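Local coordinates for protein murein peptide amidase A (Escherichia coli O157:H7, PDB 5HXD) that probably hydrolyses the gamma-D-glutamyl-diaminopimelate amide bond of murein tripeptide, using one zinc ion per subunit, during peptidoglycan degradation, at residues L43-T48 with H74-V79; V153-D158 with C206-F211; P159-E164 with F179-V184; E173-A178 with A228-W233. All blocks are in the same frame, centred on the assembly; numbering follows the deposited sequence.

Interaction 1: L43-T48 with H74-V79; sequences LILAGT and HVVLCV
L45 and V76 lie side by side on neighbouring parallel strands, CD1 of L45 resting 3.7 Å from CB of V76, and they form the dense part of this buried contact. On the same face CG of L45 also meets CG2 of V79 at 3.9 Å. L43 crosses H74 at about a right angle; its CG is anti to the backbone N (chi1 -179°), and CD1 ends 3.8 Å from CB of H74. Helix 136-148 covers this face through L141, L144 and I145. Two hydrogen bonds tie the strands regularly, I44 N to H74 O (2.8 Å) and V76 N to I44 O (2.9 Å). Beyond V76 the ladder falters. The bond from A46 N to V76 O is weak, bent to 122°, whereas V79 N reaches A46 O at 2.9 Å in the plane of that carbonyl.

The other face is sparser between the two segments: CB of I44 and CG2 of V75 come only to 4.4 Å, and L59 of helix 53-65 packs on V75. L77 and C78 turn away from 43-48; L77 packs on the same L59 and on L86 of the second subunit, and C78 enters its disulfide with C84. Strand 43-45, helix 53-65 and strand 74-76 make a beta-alpha-beta unit of the M14 zinc carboxypeptidase fold, in which the loop beyond T48 carries the predicted zinc ligands H49 and E52.

Interaction 2: V153-D158 with C206-F211; sequences VVSFHD and CITAEF
S155 N donates to I207 O at 2.9 Å, a nearly straight bond (N-H...O 166°) at the middle of a parallel ladder that runs from V153 with C206 to H157 with E210. I207 N answers to V153 O, and A209 N and H157 N continue the alternation. In these last two bonds the donor stands above the plane of the accepting carbonyl, S155 O and A209 O respectively. F211 N then closes the series on H157 O at 2.9 Å, just past the end of strand 206-210.

On the face of V154, F156, I207 and A209 the contact is apolar. The F156 ring approaches the small A209 obliquely, CE1 lying 3.6 Å from its CB, and CG1 of V154 meets the same methyl at 4.1 Å. F156 CD1 also reaches F211 CE1 at 4.2 Å, while S55 of helix 53-65 touches both phenylalanines.

The face of V153, S155, H157, C206, T208 and E210 becomes polar toward its H157-E210 end, which leads to the metal. The E210 chain is bent at chi2 (-103°), and OE1 lies 3.2 Å from CB of H157. OE2 of E210 is close to OE2 of E164 and to a cacodylate ion, probably from the crystallisation liquor. The H157 side chain comes within about 3 Å of the bound zinc and of the side chains of H49 and E52. Neighbouring parallel strands thus deliver a predicted zinc ligand, H157, and the predicted proton donor/acceptor, E210, to the active site of an M14 metallocarboxypeptidase.

Interaction 3: P159-E164 with F179-V184; sequences PLACIE and FELPLV
I163 with L183 and E164 with V184 form the short parallel ladder that closes a beta-alpha-beta unit made of strand 162-164, helix 170-178 and strand 183-184. I163 N donates to P182 O at 2.9 Å, almost straight (176°), and V184 N returns to I163 O at 2.9 Å. CD1 of L183 meets CG2 of I163 at 3.9 Å, the side chains crossing obliquely. Ahead of the ladder L181 packs against A161 and C162: its CD2 lies 4.2 Å from CB of A161, and its CD1 3.7 Å from C162 N. CB of L181 meets CG1 of I163 at 4.0 Å, the two side chains crossing at about a right angle. CG of P182 touches CB of C162 at 3.9 Å.

E164 and V184 lie side by side on the other face, CG of E164 4.1 Å from CG1 of V184. The E164 chain extends beyond CG, and its carboxylate goes on toward the active site, where OE1 takes a weak hydrogen bond from V187 N. A161 and C162 both face E210 of the neighbouring antiparallel strand 206-210, a G1 beta bulge at the start of strand 162-164, with 183-184 as the outermost strand of the mixed sheet on this side within the chain.

Interaction 4: E173-A178 with A228-W233; sequences EWLAQA and ANLLRW
L175 and L230 bring their CA atoms to 8.0 Å where helix 170-178 passes the end of helix 224-230, after which a type I turn from L230 to W233 carries the chain back toward W174. W174 is the centre of the contact. Its CG is anti to the backbone N (chi1 -177°), and the ring beyond it lies against N229, L230 and W233. W233 presents its edge to one face of that indole in an edge-to-face pair, the five-membered rings 4.4 Å apart between centroids and their planes at 63°. NE1 of W233 sits 3.4 Å from CG of W174, while CB of A178 lies over the opposite face, toward its rim. At the edge, CZ2 of W174 meets CB of N229 near the ring plane at 3.7 Å, and CZ3 touches CD1 of L230 at 3.8 Å. L175 and L230 meet obliquely, CD2 to CD2 at 3.8 Å, and continue into the sheet, where L175 packs on V154 and L230 on F156.

OD1 of N229 receives weak bonds from NE and NH2 of R232, and W233 O accepts from NE2 of H73. With no polar bond between the segments, cohesion comes from indole faces, edges and leucine methyls; W233 leans on the W174 face with CD1, so the attraction there is probably mainly dispersive, with at most a CH-pi component.

Interactions 1, 2 and 3 are built into one mixed sheet, whereas interaction 4 lies between helices laid against it. Interactions 1 and 2 form the buried core: their strands 43-45 and 153-157 are neighbours, joined by probable hydrogen bonds between L43, L45 and V154. Interaction 3 is partly buried at the sheet edge, and is nested in the chain loop that interaction 2 closes; C162 and E164 pair with E210 and T208. Backbone bonding dominates these three, and the predicted zinc ligand H157 and proton donor/acceptor E210 belong to interaction 2. Interaction 4, also partly buried, relies on aromatic and apolar packing, touching F156, I207, I163 and L183 of the sheet and the I44-V75 face through L231.

Interaction 1: L43-T48 with H74-V79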
loop_
_atom_site.group_PDB
_atom_site.type_symbol
_atom_site.label_atom_id
_atom_site.label_comp_id
_atom_site.label_asym_id
_atom_site.label_seq_id
_atom_site.Cartn_x
_atom_site.Cartn_y
_atom_site.Cartn_z
ATOM N N LEU A 43 14.759 15.838 -1.706
ATOM C CA LEU A 43 13.445 15.232 -1.926
ATOM C C LEU A 43 13.434 13.790 -1.446
ATOM O O LEU A 43 14.350 13.014 -1.770
ATOM C CB LEU A 43 13.069 15.315 -3.412
ATOM C CG LEU A 43 11.725 14.773 -3.908
ATOM C CD1 LEU A 43 10.569 15.250 -3.042
ATOM C CD2 LEU A 43 11.534 15.201 -5.351
ATOM N N ILE A 44 12.417 13.425 -0.664
ATOM C CA ILE A 44 12.282 12.032 -0.236
ATOM C C ILE A 44 11.005 11.415 -0.813
ATOM O O ILE A 44 9.899 11.937 -0.672
ATOM C CB ILE A 44 12.313 11.901 1.303
ATOM C CG1 ILE A 44 13.549 12.616 1.858
ATOM C CG2 ILE A 44 12.358 10.431 1.714
ATOM C CD1 ILE A 44 13.391 13.113 3.280
ATOM N N LEU A 45 11.188 10.284 -1.471
ATOM C CA LEU A 45 10.203 9.742 -2.390
ATOM C C LEU A 45 9.847 8.342 -1.961
ATOM O O LEU A 45 10.699 7.636 -1.402
ATOM C CB LEU A 45 10.786 9.711 -3.807
ATOM C CG LEU A 45 10.126 10.309 -5.040
ATOM C CD1 LEU A 45 9.721 11.743 -4.817
ATOM C CD2 LEU A 45 11.106 10.218 -6.174
ATOM N N ALA A 46 8.613 7.922 -2.246
ATOM C CA ALA A 46 8.226 6.544 -2.005
ATOM C C ALA A 46 7.057 6.095 -2.875
ATOM O O ALA A 46 6.412 6.903 -3.544
ATOM C CB ALA A 46 7.892 6.350 -0.553
ATOM N N GLY A 47 6.798 4.790 -2.860
ATOM C CA GLY A 47 5.674 4.233 -3.584
ATOM C C GLY A 47 5.688 4.388 -5.094
ATOM O O GLY A 47 4.625 4.398 -5.724
ATOM N N THR A 48 6.876 4.518 -5.676
ATOM C CA THR A 48 6.999 4.495 -7.127
ATOM C C THR A 48 6.297 3.257 -7.676
ATOM O O THR A 48 5.538 3.349 -8.641
ATOM C CB THR A 48 8.462 4.483 -7.603
ATOM O OG1 THR A 48 9.122 5.673 -7.180
ATOM C CG2 THR A 48 8.526 4.393 -9.123
ATOM N N HIS A 74 11.666 17.954 1.305
ATOM C CA HIS A 74 10.343 17.698 0.735
ATOM C C HIS A 74 9.998 16.205 0.688
ATOM O O HIS A 74 10.887 15.358 0.561
ATOM C CB HIS A 74 10.250 18.258 -0.690
ATOM C CG HIS A 74 10.618 19.702 -0.811
ATOM N ND1 HIS A 74 9.906 20.703 -0.190
ATOM C CD2 HIS A 74 11.601 20.316 -1.504
ATOM C CE1 HIS A 74 10.446 21.873 -0.478
ATOM N NE2 HIS A 74 11.477 21.665 -1.276
ATOM N N VAL A 75 8.705 15.887 0.743
ATOM C CA VAL A 75 8.265 14.493 0.836
ATOM C C VAL A 75 7.092 14.158 -0.083
ATOM O O VAL A 75 6.078 14.862 -0.099
ATOM C CB VAL A 75 7.868 14.131 2.292
ATOM C CG1 VAL A 75 7.237 12.732 2.357
ATOM C CG2 VAL A 75 9.084 14.231 3.221
ATOM N N VAL A 76 7.268 13.085 -0.854
ATOM C CA VAL A 76 6.189 12.417 -1.584
ATOM C C VAL A 76 6.020 10.969 -1.089
ATOM O O VAL A 76 6.871 10.112 -1.340
ATOM C CB VAL A 76 6.473 12.399 -3.106
ATOM C CG1 VAL A 76 5.468 11.500 -3.845
ATOM C CG2 VAL A 76 6.507 13.810 -3.659
ATOM N N LEU A 77 4.932 10.691 -0.382
ATOM C CA LEU A 77 4.708 9.347 0.163
ATOM C C LEU A 77 4.407 8.315 -0.918
ATOM O O LEU A 77 4.870 7.177 -0.833
ATOM C CB LEU A 77 3.566 9.358 1.174
ATOM C CG LEU A 77 3.864 10.097 2.471
ATOM C CD1 LEU A 77 2.634 10.175 3.335
ATOM C CD2 LEU A 77 4.962 9.367 3.180
ATOM N N CYS A 78 3.640 8.696 -1.935
ATOM C CA CYS A 78 3.223 7.718 -2.927
ATOM C C CYS A 78 3.201 8.291 -4.351
ATOM O O CYS A 78 2.299 9.048 -4.734
ATOM C CB CYS A 78 1.853 7.154 -2.537
ATOM S SG CYS A 78 1.407 5.636 -3.359
ATOM N N VAL A 79 4.216 7.929 -5.130
ATOM C CA VAL A 79 4.323 8.376 -6.512
ATOM C C VAL A 79 3.169 7.786 -7.339
ATOM O O VAL A 79 2.614 8.452 -8.218
ATOM C CB VAL A 79 5.700 7.984 -7.117
ATOM C CG1 VAL A 79 5.704 8.140 -8.620
ATOM C CG2 VAL A 79 6.832 8.817 -6.504
#

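Interaction 2: V153-D158 with C206-F211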
loop_
_atom_site.group_PDB
_atom_site.type_symbol
_atom_site.label_atom_id
_atom_site.label_comp_id
_atom_site.label_asym_id
_atom_site.label_seq_id
_atom_site.Cartn_x
_atom_site.Cartn_y
_atom_site.Cartn_z
ATOM N N VAL A 153 17.610 13.614 -4.441
ATOM C CA VAL A 153 16.419 12.794 -4.279
ATOM C C VAL A 153 16.773 11.439 -3.681
ATOM O O VAL A 153 17.646 10.761 -4.193
ATOM C CB VAL A 153 15.685 12.570 -5.641
ATOM C CG1 VAL A 153 14.355 11.805 -5.450
ATOM C CG2 VAL A 153 15.428 13.892 -6.341
ATOM N N VAL A 154 16.101 11.043 -2.601
ATOM C CA VAL A 154 16.147 9.651 -2.151
ATOM C C VAL A 154 14.815 8.955 -2.470
ATOM O O VAL A 154 13.748 9.382 -2.015
ATOM C CB VAL A 154 16.435 9.516 -0.635
ATOM C CG1 VAL A 154 16.235 8.072 -0.196
ATOM C CG2 VAL A 154 17.853 9.969 -0.302
ATOM N N SER A 155 14.883 7.894 -3.268
ATOM C CA SER A 155 13.699 7.139 -3.664
ATOM C C SER A 155 13.725 5.733 -3.077
ATOM O O SER A 155 14.591 4.934 -3.410
ATOM C CB SER A 155 13.599 7.071 -5.181
ATOM O OG SER A 155 12.756 6.011 -5.570
ATOM N N PHE A 156 12.773 5.444 -2.197
ATOM C CA PHE A 156 12.693 4.152 -1.517
ATOM C C PHE A 156 11.963 3.071 -2.313
ATOM O O PHE A 156 10.908 3.344 -2.877
ATOM C CB PHE A 156 12.002 4.330 -0.174
ATOM C CG PHE A 156 12.828 5.045 0.816
ATOM C CD1 PHE A 156 13.642 4.343 1.671
ATOM C CD2 PHE A 156 12.822 6.421 0.869
ATOM C CE1 PHE A 156 14.439 4.998 2.571
ATOM C CE2 PHE A 156 13.609 7.084 1.771
ATOM C CZ PHE A 156 14.419 6.368 2.626
ATOM N N HIS A 157 12.533 1.858 -2.339
ATOM C CA HIS A 157 11.906 0.685 -2.966
ATOM C C HIS A 157 11.950 -0.595 -2.111
ATOM O O HIS A 157 12.414 -0.576 -0.974
ATOM C CB HIS A 157 12.574 0.382 -4.308
ATOM C CG HIS A 157 12.198 1.323 -5.405
ATOM N ND1 HIS A 157 12.489 2.670 -5.366
ATOM C CD2 HIS A 157 11.577 1.111 -6.588
ATOM C CE1 HIS A 157 12.054 3.248 -6.469
ATOM N NE2 HIS A 157 11.501 2.322 -7.233
ATOM N N ASP A 158 11.473 -1.696 -2.710
ATOM C CA ASP A 158 11.533 -3.084 -2.201
ATOM C C ASP A 158 12.068 -4.029 -3.263
ATOM O O ASP A 158 11.844 -3.796 -4.451
ATOM C CB ASP A 158 10.150 -3.619 -1.822
ATOM C CG ASP A 158 9.787 -3.352 -0.413
ATOM O OD1 ASP A 158 10.647 -2.838 0.332
ATOM O OD2 ASP A 158 8.626 -3.648 -0.056
ATOM N N CYS A 206 20.341 11.316 -7.557
ATOM C CA CYS A 206 19.328 10.359 -7.099
ATOM C C CYS A 206 19.981 9.149 -6.407
ATOM O O CYS A 206 20.993 8.596 -6.875
ATOM C CB CYS A 206 18.444 9.876 -8.262
ATOM S SG CYS A 206 17.156 8.612 -7.819
ATOM N N ILE A 207 19.391 8.760 -5.282
ATOM C CA ILE A 207 19.825 7.618 -4.511
ATOM C C ILE A 207 18.624 6.720 -4.343
ATOM O O ILE A 207 17.592 7.172 -3.844
ATOM C CB ILE A 207 20.343 8.019 -3.109
ATOM C CG1 ILE A 207 21.723 8.654 -3.175
ATOM C CG2 ILE A 207 20.412 6.813 -2.192
ATOM C CD1 ILE A 207 22.258 9.028 -1.794
ATOM N N THR A 208 18.720 5.461 -4.748
ATOM C CA THR A 208 17.631 4.554 -4.407
ATOM C C THR A 208 18.012 3.769 -3.148
ATOM O O THR A 208 19.065 3.126 -3.077
ATOM C CB THR A 208 17.261 3.601 -5.567
ATOM O OG1 THR A 208 18.419 2.886 -6.000
ATOM C CG2 THR A 208 16.701 4.391 -6.734
ATOM N N ALA A 209 17.159 3.886 -2.138
ATOM C CA ALA A 209 17.303 3.144 -0.905
ATOM C C ALA A 209 16.357 1.951 -0.921
ATOM O O ALA A 209 15.148 2.127 -0.722
ATOM C CB ALA A 209 17.010 4.040 0.295
ATOM N N GLU A 210 16.885 0.746 -1.147
ATOM C CA GLU A 210 16.044 -0.463 -1.176
ATOM C C GLU A 210 15.912 -1.118 0.197
ATOM O O GLU A 210 16.880 -1.652 0.738
ATOM C CB GLU A 210 16.598 -1.483 -2.164
ATOM C CG GLU A 210 16.637 -1.006 -3.583
ATOM C CD GLU A 210 15.524 -1.585 -4.390
ATOM O OE1 GLU A 210 14.565 -2.090 -3.772
ATOM O OE2 GLU A 210 15.615 -1.554 -5.637
ATOM N N PHE A 211 14.708 -1.067 0.756
ATOM C CA PHE A 211 14.402 -1.797 1.975
ATOM C C PHE A 211 14.670 -3.279 1.771
ATOM O O PHE A 211 14.753 -3.753 0.641
ATOM C CB PHE A 211 12.948 -1.601 2.367
ATOM C CG PHE A 211 12.729 -0.549 3.397
ATOM C CD1 PHE A 211 13.685 0.416 3.643
ATOM C CD2 PHE A 211 11.549 -0.527 4.128
ATOM C CE1 PHE A 211 13.466 1.402 4.602
ATOM C CE2 PHE A 211 11.323 0.445 5.093
ATOM C CZ PHE A 211 12.284 1.413 5.329
#

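Interaction 3: P159-E164 with F179-V184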
loop_
_atom_site.group_PDB
_atom_site.type_symbol
_atom_site.label_atom_id
_atom_site.label_comp_id
_atom_site.label_asym_id
_atom_site.label_seq_id
_atom_site.Cartn_x
_atom_site.Cartn_y
_atom_site.Cartn_z
ATOM N N PRO A 159 12.706 -5.141 -2.854
ATOM C CA PRO A 159 13.123 -5.509 -1.503
ATOM C C PRO A 159 14.603 -5.882 -1.491
ATOM O O PRO A 159 14.972 -6.871 -0.858
ATOM C CB PRO A 159 12.254 -6.731 -1.220
ATOM C CG PRO A 159 12.094 -7.388 -2.643
ATOM C CD PRO A 159 12.594 -6.357 -3.671
ATOM N N LEU A 160 15.428 -5.102 -2.187
ATOM C CA LEU A 160 16.790 -5.513 -2.492
ATOM C C LEU A 160 17.799 -5.203 -1.392
ATOM O O LEU A 160 18.991 -5.472 -1.559
ATOM C CB LEU A 160 17.237 -4.872 -3.798
ATOM C CG LEU A 160 16.303 -5.291 -4.929
ATOM C CD1 LEU A 160 16.792 -4.713 -6.224
ATOM C CD2 LEU A 160 16.185 -6.818 -5.015
ATOM N N ALA A 161 17.314 -4.648 -0.281
ATOM C CA ALA A 161 18.089 -4.541 0.958
ATOM C C ALA A 161 19.457 -3.857 0.798
ATOM O O ALA A 161 20.491 -4.415 1.187
ATOM C CB ALA A 161 18.270 -5.929 1.577
ATOM N N CYS A 162 19.456 -2.641 0.262
ATOM C CA CYS A 162 20.703 -1.923 0.056
ATOM C C CYS A 162 20.479 -0.461 -0.325
ATOM O O CYS A 162 19.374 -0.076 -0.717
ATOM C CB CYS A 162 21.522 -2.606 -1.033
ATOM S SG CYS A 162 20.691 -2.560 -2.622
ATOM N N ILE A 163 21.546 0.333 -0.213
ATOM C CA ILE A 163 21.554 1.738 -0.598
ATOM C C ILE A 163 22.331 1.921 -1.899
ATOM O O ILE A 163 23.545 1.709 -1.926
ATOM C CB ILE A 163 22.197 2.622 0.484
ATOM C CG1 ILE A 163 21.520 2.409 1.836
ATOM C CG2 ILE A 163 22.144 4.095 0.075
ATOM C CD1 ILE A 163 20.080 2.793 1.853
ATOM N N GLU A 164 21.648 2.312 -2.975
ATOM C CA GLU A 164 22.313 2.470 -4.267
ATOM C C GLU A 164 22.692 3.912 -4.544
ATOM O O GLU A 164 21.880 4.669 -5.064
ATOM C CB GLU A 164 21.427 1.981 -5.392
ATOM C CG GLU A 164 20.992 0.559 -5.250
ATOM C CD GLU A 164 19.924 0.205 -6.237
ATOM O OE1 GLU A 164 20.150 0.411 -7.453
ATOM O OE2 GLU A 164 18.862 -0.274 -5.793
ATOM N N PHE A 179 20.523 2.920 8.184
ATOM C CA PHE A 179 19.482 1.900 7.941
ATOM C C PHE A 179 20.031 0.469 8.015
ATOM O O PHE A 179 19.299 -0.499 7.791
ATOM C CB PHE A 179 18.811 2.108 6.569
ATOM C CG PHE A 179 17.788 3.221 6.531
ATOM C CD1 PHE A 179 16.468 2.982 6.868
ATOM C CD2 PHE A 179 18.141 4.499 6.121
ATOM C CE1 PHE A 179 15.522 4.001 6.818
ATOM C CE2 PHE A 179 17.205 5.517 6.070
ATOM C CZ PHE A 179 15.895 5.267 6.420
ATOM N N GLU A 180 21.324 0.361 8.319
ATOM C CA GLU A 180 22.079 -0.900 8.332
ATOM C C GLU A 180 21.939 -1.719 7.053
ATOM O O GLU A 180 21.752 -2.939 7.072
ATOM C CB GLU A 180 21.704 -1.736 9.551
ATOM C CG GLU A 180 22.679 -1.478 10.671
ATOM C CD GLU A 180 22.432 -2.321 11.871
ATOM O OE1 GLU A 180 22.495 -3.567 11.756
ATOM O OE2 GLU A 180 22.185 -1.718 12.935
ATOM N N LEU A 181 22.106 -1.020 5.939
ATOM C CA LEU A 181 22.074 -1.622 4.627
ATOM C C LEU A 181 23.383 -1.352 3.930
ATOM O O LEU A 181 23.927 -0.255 4.034
ATOM C CB LEU A 181 20.917 -1.062 3.802
ATOM C CG LEU A 181 19.540 -1.462 4.288
ATOM C CD1 LEU A 181 18.498 -0.823 3.398
ATOM C CD2 LEU A 181 19.438 -2.978 4.266
ATOM N N PRO A 182 23.889 -2.351 3.207
ATOM C CA PRO A 182 25.106 -2.221 2.402
ATOM C C PRO A 182 25.028 -1.045 1.437
ATOM O O PRO A 182 23.939 -0.733 0.965
ATOM C CB PRO A 182 25.158 -3.547 1.637
ATOM C CG PRO A 182 23.779 -4.083 1.717
ATOM C CD PRO A 182 23.274 -3.671 3.045
ATOM N N LEU A 183 26.160 -0.399 1.160
ATOM C CA LEU A 183 26.198 0.671 0.168
ATOM C C LEU A 183 26.791 0.157 -1.136
ATOM O O LEU A 183 27.870 -0.421 -1.156
ATOM C CB LEU A 183 26.988 1.870 0.685
ATOM C CG LEU A 183 27.152 3.036 -0.292
ATOM C CD1 LEU A 183 25.832 3.493 -0.868
ATOM C CD2 LEU A 183 27.800 4.185 0.405
ATOM N N VAL A 184 26.067 0.382 -2.224
ATOM C CA VAL A 184 26.381 -0.189 -3.528
ATOM C C VAL A 184 26.182 0.928 -4.557
ATOM O O VAL A 184 25.587 1.951 -4.224
ATOM C CB VAL A 184 25.485 -1.447 -3.784
ATOM C CG1 VAL A 184 24.629 -1.320 -5.036
ATOM C CG2 VAL A 184 26.332 -2.710 -3.808
#

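Interaction 4: E173-A178 with A228-W233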
loop_
_atom_site.group_PDB
_atom_site.type_symbol
_atom_site.label_atom_id
_atom_site.label_comp_id
_atom_site.label_asym_id
_atom_site.label_seq_id
_atom_site.Cartn_x
_atom_site.Cartn_y
_atom_site.Cartn_z
ATOM N N GLU A 173 26.535 7.159 2.406
ATOM C CA GLU A 173 27.185 6.434 3.495
ATOM C C GLU A 173 26.444 6.662 4.812
ATOM O O GLU A 173 26.438 5.793 5.681
ATOM C CB GLU A 173 28.664 6.836 3.604
ATOM C CG GLU A 173 29.447 6.430 2.357
ATOM C CD GLU A 173 30.930 6.717 2.415
ATOM O OE1 GLU A 173 31.330 7.908 2.360
ATOM O OE2 GLU A 173 31.695 5.731 2.484
ATOM N N TRP A 174 25.806 7.818 4.954
ATOM C CA TRP A 174 24.909 8.026 6.074
ATOM C C TRP A 174 23.771 7.023 6.011
ATOM O O TRP A 174 23.465 6.355 7.001
ATOM C CB TRP A 174 24.340 9.441 6.089
ATOM C CG TRP A 174 23.475 9.647 7.287
ATOM C CD1 TRP A 174 23.879 10.058 8.519
ATOM C CD2 TRP A 174 22.061 9.418 7.384
ATOM N NE1 TRP A 174 22.808 10.107 9.378
ATOM C CE2 TRP A 174 21.679 9.718 8.707
ATOM C CE3 TRP A 174 21.081 8.988 6.484
ATOM C CZ2 TRP A 174 20.357 9.604 9.152
ATOM C CZ3 TRP A 174 19.762 8.871 6.931
ATOM C CH2 TRP A 174 19.416 9.182 8.250
ATOM N N LEU A 175 23.139 6.930 4.842
ATOM C CA LEU A 175 21.983 6.056 4.653
ATOM C C LEU A 175 22.362 4.618 4.944
ATOM O O LEU A 175 21.608 3.885 5.592
ATOM C CB LEU A 175 21.430 6.182 3.223
ATOM C CG LEU A 175 20.652 7.460 2.878
ATOM C CD1 LEU A 175 20.489 7.626 1.379
ATOM C CD2 LEU A 175 19.299 7.480 3.574
ATOM N N ALA A 176 23.540 4.219 4.472
ATOM C CA ALA A 176 23.990 2.840 4.629
ATOM C C ALA A 176 24.118 2.501 6.097
ATOM O O ALA A 176 23.684 1.435 6.546
ATOM C CB ALA A 176 25.304 2.614 3.915
ATOM N N GLN A 177 24.684 3.438 6.848
ATOM C CA GLN A 177 24.925 3.234 8.265
ATOM C C GLN A 177 23.628 3.341 9.065
ATOM O O GLN A 177 23.312 2.452 9.856
ATOM C CB GLN A 177 25.969 4.237 8.770
ATOM C CG GLN A 177 27.230 3.576 9.335
ATOM C CD GLN A 177 28.467 4.475 9.277
ATOM O OE1 GLN A 177 28.413 5.602 8.780
ATOM N NE2 GLN A 177 29.591 3.970 9.788
ATOM N N ALA A 178 22.875 4.415 8.835
ATOM C CA ALA A 178 21.608 4.660 9.538
ATOM C C ALA A 178 20.556 3.573 9.345
ATOM O O ALA A 178 19.757 3.330 10.250
ATOM C CB ALA A 178 21.025 6.000 9.114
ATOM N N ALA A 228 13.101 9.155 10.370
ATOM C CA ALA A 228 12.928 10.440 11.046
ATOM C C ALA A 228 14.181 11.317 10.973
ATOM O O ALA A 228 14.084 12.539 10.876
ATOM C CB ALA A 228 12.542 10.213 12.500
ATOM N N ASN A 229 15.353 10.700 11.044
ATOM C CA ASN A 229 16.599 11.469 11.035
ATOM C C ASN A 229 16.934 11.927 9.621
ATOM O O ASN A 229 17.568 12.973 9.436
ATOM C CB ASN A 229 17.766 10.664 11.625
ATOM C CG ASN A 229 17.613 10.417 13.113
ATOM O OD1 ASN A 229 16.963 11.186 13.820
ATOM N ND2 ASN A 229 18.208 9.336 13.596
ATOM N N LEU A 230 16.481 11.150 8.635
ATOM C CA LEU A 230 16.651 11.486 7.220
ATOM C C LEU A 230 15.853 12.729 6.829
ATOM O O LEU A 230 16.289 13.517 5.983
ATOM C CB LEU A 230 16.235 10.310 6.335
ATOM C CG LEU A 230 16.353 10.579 4.831
ATOM C CD1 LEU A 230 17.766 11.054 4.484
ATOM C CD2 LEU A 230 15.976 9.346 4.023
ATOM N N LEU A 231 14.688 12.905 7.447
ATOM C CA LEU A 231 13.868 14.097 7.200
ATOM C C LEU A 231 14.571 15.383 7.665
ATOM O O LEU A 231 14.213 16.472 7.229
ATOM C CB LEU A 231 12.498 13.968 7.884
ATOM C CG LEU A 231 11.637 12.757 7.474
ATOM C CD1 LEU A 231 10.593 12.415 8.519
ATOM C CD2 LEU A 231 10.960 12.981 6.142
ATOM N N ARG A 232 15.570 15.250 8.537
ATOM C CA ARG A 232 16.293 16.408 9.076
ATOM C C ARG A 232 17.799 16.341 8.817
ATOM O O ARG A 232 18.576 16.942 9.547
ATOM C CB ARG A 232 16.048 16.529 10.588
ATOM C CG ARG A 232 16.467 15.285 11.376
ATOM C CD ARG A 232 16.421 15.499 12.889
ATOM N NE ARG A 232 17.065 14.400 13.615
ATOM C CZ ARG A 232 17.227 14.367 14.935
ATOM N NH1 ARG A 232 16.785 15.372 15.675
ATOM N NH2 ARG A 232 17.825 13.330 15.519
ATOM N N TRP A 233 18.204 15.604 7.788
ATOM C CA TRP A 233 19.612 15.323 7.544
ATOM C C TRP A 233 20.350 16.518 6.964
ATOM O O TRP A 233 19.860 17.168 6.045
ATOM C CB TRP A 233 19.768 14.131 6.603
ATOM C CG TRP A 233 21.215 13.797 6.228
ATOM C CD1 TRP A 233 22.024 12.884 6.839
ATOM C CD2 TRP A 233 22.005 14.361 5.159
ATOM N NE1 TRP A 233 23.259 12.845 6.229
ATOM C CE2 TRP A 233 23.271 13.750 5.180
ATOM C CE3 TRP A 233 21.764 15.343 4.176
ATOM C CZ2 TRP A 233 24.293 14.057 4.284
ATOM C CZ3 TRP A 233 22.775 15.652 3.275
ATOM C CH2 TRP A 233 24.022 15.010 3.334
#